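Local coordinates for protein proteinase K (Serratia sp., PDB 2B6N) that probably cleaves peptide bonds within proteins as a calcium-binding serine endopeptidase of the peptidase S8 (subtilase) family from a psychrotrophic bacterium, at residues A[10-15]-A[200-205]; A[109-114]-A[140-145]; A[144-147]-A[152-155]. All coordinates share one frame; numbering follows the deposited sequence.

Contact 1. Residues A[10-15]-A[200-205]. With CA (calcium ion), chain C; SO4 (sulfate ion), chain D.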
# COMPACT_ATOMS: atom_id res chain seq x y z
N ILE A 10 2.01 3.95 11.47
CA ILE A 10 0.63 3.73 11.91
C ILE A 10 0.26 4.68 13.09
O ILE A 10 -0.88 5.11 13.18
CB ILE A 10 0.31 2.23 12.21
CG1 ILE A 10 1.10 1.72 13.42
CG2 ILE A 10 0.55 1.37 10.96
CD1 ILE A 10 0.81 0.25 13.74
N ASP A 11 1.23 5.00 13.95
CA ASP A 11 1.02 6.03 15.01
C ASP A 11 0.53 7.37 14.40
O ASP A 11 -0.35 8.06 14.96
CB ASP A 11 2.32 6.24 15.81
CG ASP A 11 2.11 6.95 17.16
OD1 ASP A 11 0.98 7.37 17.49
OD2 ASP A 11 3.12 7.08 17.89
N ARG A 12 1.11 7.74 13.26
CA ARG A 12 0.80 9.02 12.62
C ARG A 12 -0.60 9.13 12.03
O ARG A 12 -1.21 10.20 12.08
CB ARG A 12 1.82 9.34 11.52
CG ARG A 12 1.60 10.72 10.80
CD ARG A 12 2.06 11.87 11.73
NE ARG A 12 1.66 13.23 11.31
CZ ARG A 12 0.46 13.78 11.54
NH1 ARG A 12 -0.52 13.08 12.10
NH2 ARG A 12 0.24 15.03 11.17
N ILE A 13 -1.11 8.03 11.48
CA ILE A 13 -2.30 8.08 10.64
C ILE A 13 -3.61 8.26 11.42
O ILE A 13 -4.59 8.77 10.87
CB ILE A 13 -2.35 6.87 9.65
CG1 ILE A 13 -1.10 6.86 8.75
CG2 ILE A 13 -3.59 6.90 8.79
CD1 ILE A 13 -0.91 8.13 7.95
N ASP A 14 -3.62 7.89 12.70
CA ASP A 14 -4.85 8.02 13.54
C ASP A 14 -4.99 9.35 14.31
O ASP A 14 -5.83 9.47 15.22
CB ASP A 14 -5.01 6.81 14.49
CG ASP A 14 -4.12 6.89 15.70
OD1 ASP A 14 -3.05 7.55 15.62
OD2 ASP A 14 -4.51 6.35 16.75
N GLN A 15 -4.20 10.36 13.93
CA GLN A 15 -4.22 11.67 14.58
C GLN A 15 -3.98 12.79 13.55
O GLN A 15 -3.33 12.57 12.52
CB GLN A 15 -3.18 11.72 15.71
CG GLN A 15 -1.75 11.37 15.27
CD GLN A 15 -0.78 11.36 16.42
OE1 GLN A 15 -0.55 10.32 17.05
NE2 GLN A 15 -0.20 12.53 16.72
N TYR A 200 -0.70 11.65 0.61
CA TYR A 200 0.60 11.37 1.19
C TYR A 200 0.40 10.44 2.40
O TYR A 200 -0.65 10.48 3.07
CB TYR A 200 1.24 12.67 1.67
CG TYR A 200 2.11 13.38 0.66
CD1 TYR A 200 1.66 14.55 0.02
CD2 TYR A 200 3.39 12.91 0.35
CE1 TYR A 200 2.46 15.22 -0.92
CE2 TYR A 200 4.20 13.58 -0.57
CZ TYR A 200 3.73 14.73 -1.19
OH TYR A 200 4.57 15.37 -2.09
N ALA A 201 1.40 9.62 2.68
CA ALA A 201 1.37 8.69 3.82
C ALA A 201 2.81 8.46 4.31
O ALA A 201 3.76 8.67 3.53
CB ALA A 201 0.72 7.36 3.40
N PRO A 202 2.98 8.06 5.58
CA PRO A 202 4.33 7.75 6.11
C PRO A 202 5.08 6.76 5.24
O PRO A 202 4.59 5.65 4.96
CB PRO A 202 4.03 7.12 7.47
CG PRO A 202 2.81 7.88 7.93
CD PRO A 202 1.96 7.92 6.64
N GLY A 203 6.29 7.14 4.84
CA GLY A 203 7.10 6.25 4.01
C GLY A 203 8.58 6.20 4.35
O GLY A 203 9.26 5.29 3.90
N SER A 204 9.06 7.15 5.15
CA SER A 204 10.48 7.11 5.58
C SER A 204 10.63 6.30 6.89
O SER A 204 9.89 6.54 7.85
CB SER A 204 11.04 8.52 5.76
OG SER A 204 11.18 9.23 4.52
N SER A 205 11.58 5.36 6.91
CA SER A 205 11.94 4.55 8.10
C SER A 205 10.73 3.86 8.72
O SER A 205 10.36 4.11 9.87
CB SER A 205 12.70 5.38 9.15
OG SER A 205 13.94 5.84 8.63
CA CA C . -1.31 8.03 17.13
S SO4 D . 14.27 11.35 4.04
O1 SO4 D . 15.01 11.75 5.25
O2 SO4 D . 15.19 11.09 2.94
O3 SO4 D . 13.39 12.46 3.64
O4 SO4 D . 13.56 10.11 4.35
O HOH W 1 -3.41 9.07 18.15
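Ile13 and Pro202 meet as the apolar centre of this contact, where helix 8-13 lies against strand 199-202, outermost in the central sheet. In the conformer described here, one of two modelled for Ile13, CG1 is 3.9 Å from Pro202 CD; it stands anti to the carbonyl carbon of its own residue (chi1 -59°), which carries the chain toward the proline ring. The CD1 end comes implausibly near the same carbon, and its exact place is doubtful. Arg12 adds only its root, CB lying 4.0 Å from Pro202 CG. Ile13 also touches Val233 of helix 223-240, so this side is buried. Away from the proline, Asp11 and residues that follow bind a calcium ion, which takes both O and OD1 of Asp11 at 2.4 Å, together with Asp14 OD1, Gln15 OE1 and a water; Asp21 and Asn23 complete the site. The Arg12 chain bends at its CB-CG bond (chi2 75°) and its end leads away from the proline; NH1 makes a weak bond to Gln15 O (N-H...O 128°), and NE forms a salt bridge with Asp185. Past Gly203 the second segment reaches more open ground, where Ser204 OG is hydrogen-bonded to a sulfate, probably from the crystallisation liquor. The chemistry implies a division of labour: calcium probably ties Asp11 to Asp14 and Gln15, while apolar packing sets the same piece of chain against the outer strand.

Contact 2. Residues A[109-114]-A[140-145]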
# COMPACT_ATOMS: atom_id res chain seq x y z
N GLY A 109 4.65 -9.40 -16.84
CA GLY A 109 4.34 -10.15 -15.61
C GLY A 109 3.53 -9.30 -14.63
O GLY A 109 2.61 -9.81 -13.97
N VAL A 110 3.85 -8.01 -14.56
CA VAL A 110 3.10 -7.11 -13.69
C VAL A 110 1.65 -7.02 -14.16
O VAL A 110 0.72 -7.07 -13.35
CB VAL A 110 3.73 -5.70 -13.63
CG1 VAL A 110 2.78 -4.70 -12.91
CG2 VAL A 110 5.11 -5.76 -12.95
N ILE A 111 1.47 -6.86 -15.47
CA ILE A 111 0.13 -6.84 -16.08
C ILE A 111 -0.62 -8.16 -15.83
O ILE A 111 -1.82 -8.15 -15.51
CB ILE A 111 0.19 -6.46 -17.59
CG1 ILE A 111 0.56 -4.97 -17.76
CG2 ILE A 111 -1.14 -6.83 -18.29
CD1 ILE A 111 0.95 -4.58 -19.16
N ALA A 112 0.08 -9.29 -15.98
CA ALA A 112 -0.50 -10.59 -15.62
C ALA A 112 -1.04 -10.59 -14.19
O ALA A 112 -2.14 -11.08 -13.95
CB ALA A 112 0.51 -11.75 -15.85
N GLY A 113 -0.27 -10.05 -13.24
CA GLY A 113 -0.71 -9.97 -11.83
C GLY A 113 -1.92 -9.07 -11.61
O GLY A 113 -2.84 -9.39 -10.83
N ILE A 114 -1.93 -7.92 -12.29
CA ILE A 114 -3.08 -7.00 -12.21
C ILE A 114 -4.33 -7.73 -12.70
O ILE A 114 -5.38 -7.72 -12.03
CB ILE A 114 -2.85 -5.74 -13.08
CG1 ILE A 114 -1.67 -4.92 -12.54
CG2 ILE A 114 -4.11 -4.88 -13.11
CD1 ILE A 114 -1.08 -3.90 -13.54
N ASP A 140 -1.18 1.02 -17.40
CA ASP A 140 -2.27 1.89 -16.96
C ASP A 140 -3.66 1.32 -17.31
O ASP A 140 -4.59 1.37 -16.49
CB ASP A 140 -2.12 3.29 -17.57
CG ASP A 140 -0.79 3.95 -17.23
OD1 ASP A 140 -0.12 3.56 -16.25
OD2 ASP A 140 -0.43 4.91 -17.96
N ASP A 141 -3.79 0.78 -18.52
CA ASP A 141 -5.06 0.17 -18.95
C ASP A 141 -5.45 -0.99 -18.07
O ASP A 141 -6.63 -1.17 -17.74
CB ASP A 141 -4.96 -0.34 -20.38
CG ASP A 141 -4.99 0.77 -21.42
OD1 ASP A 141 -5.35 1.93 -21.10
OD2 ASP A 141 -4.63 0.45 -22.57
N ALA A 142 -4.46 -1.82 -17.72
CA ALA A 142 -4.76 -2.99 -16.90
C ALA A 142 -5.23 -2.55 -15.51
O ALA A 142 -6.16 -3.13 -14.97
CB ALA A 142 -3.55 -3.94 -16.80
N VAL A 143 -4.58 -1.52 -14.95
CA VAL A 143 -4.99 -0.97 -13.65
C VAL A 143 -6.40 -0.37 -13.71
O VAL A 143 -7.26 -0.68 -12.89
CB VAL A 143 -4.00 0.11 -13.11
CG1 VAL A 143 -4.59 0.80 -11.85
CG2 VAL A 143 -2.67 -0.52 -12.78
N ASN A 144 -6.62 0.49 -14.70
CA ASN A 144 -7.90 1.17 -14.86
C ASN A 144 -9.05 0.16 -15.08
O ASN A 144 -10.13 0.32 -14.50
CB ASN A 144 -7.85 2.19 -16.01
CG ASN A 144 -7.00 3.41 -15.70
OD1 ASN A 144 -6.77 3.76 -14.55
ND2 ASN A 144 -6.53 4.06 -16.75
N ALA A 145 -8.78 -0.89 -15.85
CA ALA A 145 -9.75 -1.96 -16.06
C ALA A 145 -10.07 -2.73 -14.77
O ALA A 145 -11.24 -3.05 -14.52
CB ALA A 145 -9.29 -2.94 -17.19
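Ile111 and Ile114 of helix 107-120 pack on Ala142 and Val143 of helix 137-148, two neighbouring helices of the alpha/beta subtilase fold that run nearly parallel. The short segments have axes 9.4 Å apart and N-to-C directions 8° from each other. Each helix lies in a strand-helix-strand connection of the parallel sheet: helix 107-120 leads into strand 125-129, and helix 137-148 carries the chain from there to strand 152-156.

Apolar side-chain packing makes up most of the contact. Ala142 CB is directed toward the facing helix and is met by two methyl groups, Ile111 CG2 at 4.0 Å and Ile114 CG2 at 3.8 Å. The small alanine thus sits against residues one helical turn apart. Further toward the sheet, Ile114 sends its longer branch on to Val143; CG1 lies anti to the carbonyl carbon (chi1 -65°) and the chain is extended beyond it (chi2 162°). Met129 of strand 125-129 touches both Ile114 and Val143, closing this interface from the sheet side.

Side chain also meets backbone, for Ile114 CG2 approaches Ala142 O at 3.3 Å, an apolar methyl against a carbonyl oxygen. Within each helix the regular i to i+4 bonds continue, among them Ile114 N to Val110 O.

The polar groups work on other faces. Asp140 forms a salt bridge with Arg171 and a hydrogen bond with Ser168, while Asn144 OD1 accepts from the backbone N of Asp174; both aspartate and asparagine point away from helix 107-120. Where the interface is deepest toward the sheet, Ile114 CD1 lies 3.8 Å from Val143 CG2.

Contact 3. Residues A[144-147]-A[152-155]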
# COMPACT_ATOMS: atom_id res chain seq x y z
N ASN A 144 -6.62 0.49 -14.70
CA ASN A 144 -7.90 1.17 -14.86
C ASN A 144 -9.05 0.16 -15.08
O ASN A 144 -10.13 0.32 -14.50
CB ASN A 144 -7.85 2.19 -16.01
CG ASN A 144 -7.00 3.41 -15.70
OD1 ASN A 144 -6.77 3.76 -14.55
ND2 ASN A 144 -6.53 4.06 -16.75
N ALA A 145 -8.78 -0.89 -15.85
CA ALA A 145 -9.75 -1.96 -16.06
C ALA A 145 -10.07 -2.73 -14.77
O ALA A 145 -11.24 -3.05 -14.52
CB ALA A 145 -9.29 -2.94 -17.19
N ALA A 146 -9.04 -3.04 -13.96
CA ALA A 146 -9.27 -3.76 -12.69
C ALA A 146 -10.09 -2.91 -11.72
O ALA A 146 -10.95 -3.43 -11.00
CB ALA A 146 -7.93 -4.19 -12.04
N VAL A 147 -9.84 -1.60 -11.73
CA VAL A 147 -10.60 -0.65 -10.92
C VAL A 147 -12.06 -0.57 -11.41
O VAL A 147 -12.98 -0.57 -10.59
CB VAL A 147 -9.92 0.74 -10.86
CG1 VAL A 147 -10.80 1.74 -10.13
CG2 VAL A 147 -8.55 0.62 -10.15
N THR A 152 -10.34 -1.55 -5.62
CA THR A 152 -9.59 -0.34 -5.35
C THR A 152 -8.10 -0.65 -5.50
O THR A 152 -7.60 -1.55 -4.83
CB THR A 152 -9.89 0.17 -3.91
OG1 THR A 152 -11.30 0.48 -3.80
CG2 THR A 152 -9.05 1.40 -3.54
N PHE A 153 -7.41 0.09 -6.39
CA PHE A 153 -5.95 -0.02 -6.53
C PHE A 153 -5.21 1.15 -5.91
O PHE A 153 -5.53 2.32 -6.16
CB PHE A 153 -5.55 -0.14 -8.01
CG PHE A 153 -5.50 -1.54 -8.49
CD1 PHE A 153 -6.65 -2.29 -8.59
CD2 PHE A 153 -4.29 -2.10 -8.85
CE1 PHE A 153 -6.60 -3.59 -9.03
CE2 PHE A 153 -4.22 -3.41 -9.31
CZ PHE A 153 -5.38 -4.16 -9.39
N VAL A 154 -4.18 0.82 -5.14
CA VAL A 154 -3.37 1.80 -4.42
C VAL A 154 -1.92 1.53 -4.84
O VAL A 154 -1.47 0.38 -4.78
CB VAL A 154 -3.51 1.65 -2.89
CG1 VAL A 154 -2.68 2.73 -2.17
CG2 VAL A 154 -4.99 1.75 -2.46
N VAL A 155 -1.20 2.56 -5.25
CA VAL A 155 0.13 2.41 -5.87
C VAL A 155 1.13 3.44 -5.36
O VAL A 155 0.75 4.56 -4.98
CB VAL A 155 0.09 2.43 -7.45
CG1 VAL A 155 -1.03 1.54 -7.97
CG2 VAL A 155 -0.05 3.86 -8.02
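This is an apolar helix-on-strand contact inside a beta-alpha-beta unit: helix 137-148 ends, the chain turns, and strand 152-156 begins against the helix it has just left. Phe153 carries the strand's share. Its CB bond is directed at the helix, and its ring is met obliquely by two small side chains. Ala146 CB, itself directed at the strand, approaches the far part of the ring, 3.3 Å from Phe153 CE1 and 3.7 Å from Phe153 CZ; the first is short for two carbons, so the packing is tight here. Val147 takes the near part: its CG2 methyl stands 3.8 Å from Phe153 CB and equally near CD1, resting beside the root of the ring. With CG1 of Val147 anti to the backbone N (chi1 175°), it is CG2 that faces Phe153. Chi1 of Phe153, -90°, is some 30° from staggered and swings the whole ring. Between them the two side chains touch the ring from CD1 round to CZ. The backbones come nearest where the turn closes, with the CA atoms of Val147 and Thr152 5.7 Å apart. Strand 152-156 is hydrogen-bonded to strand 125-129 through Ala127 and Met129 and to strand 176-181 through Ile176. Phe153 also touches Ala127 and Met129, and Ile114 of helix 107-120, so the ring lies where two helices and the parallel sheet come together.

In the fold
Contacts 2 and 3 form one continuous packed region: their centres are 8 Å apart, they share Asn144 and Ala145 of helix 137-148, and Ile114 CG2 reaches Phe153 CZ at 4.0 Å. Contact 1 lies across the centre of the chain, its centre 27 Å from that of contact 2 and 22 Å from that of contact 3. It meets the same parallel sheet as contact 3, at outermost strand 199-202 rather than inner strand 152-156. Along the chain, contact 1 encloses both others. Contacts 1 and 3 set helices against the sheet that bears the predicted charge-relay Asp39, while contact 2 joins two helices side by side, all in the subtilase, probably catalytic, part of a longer protein.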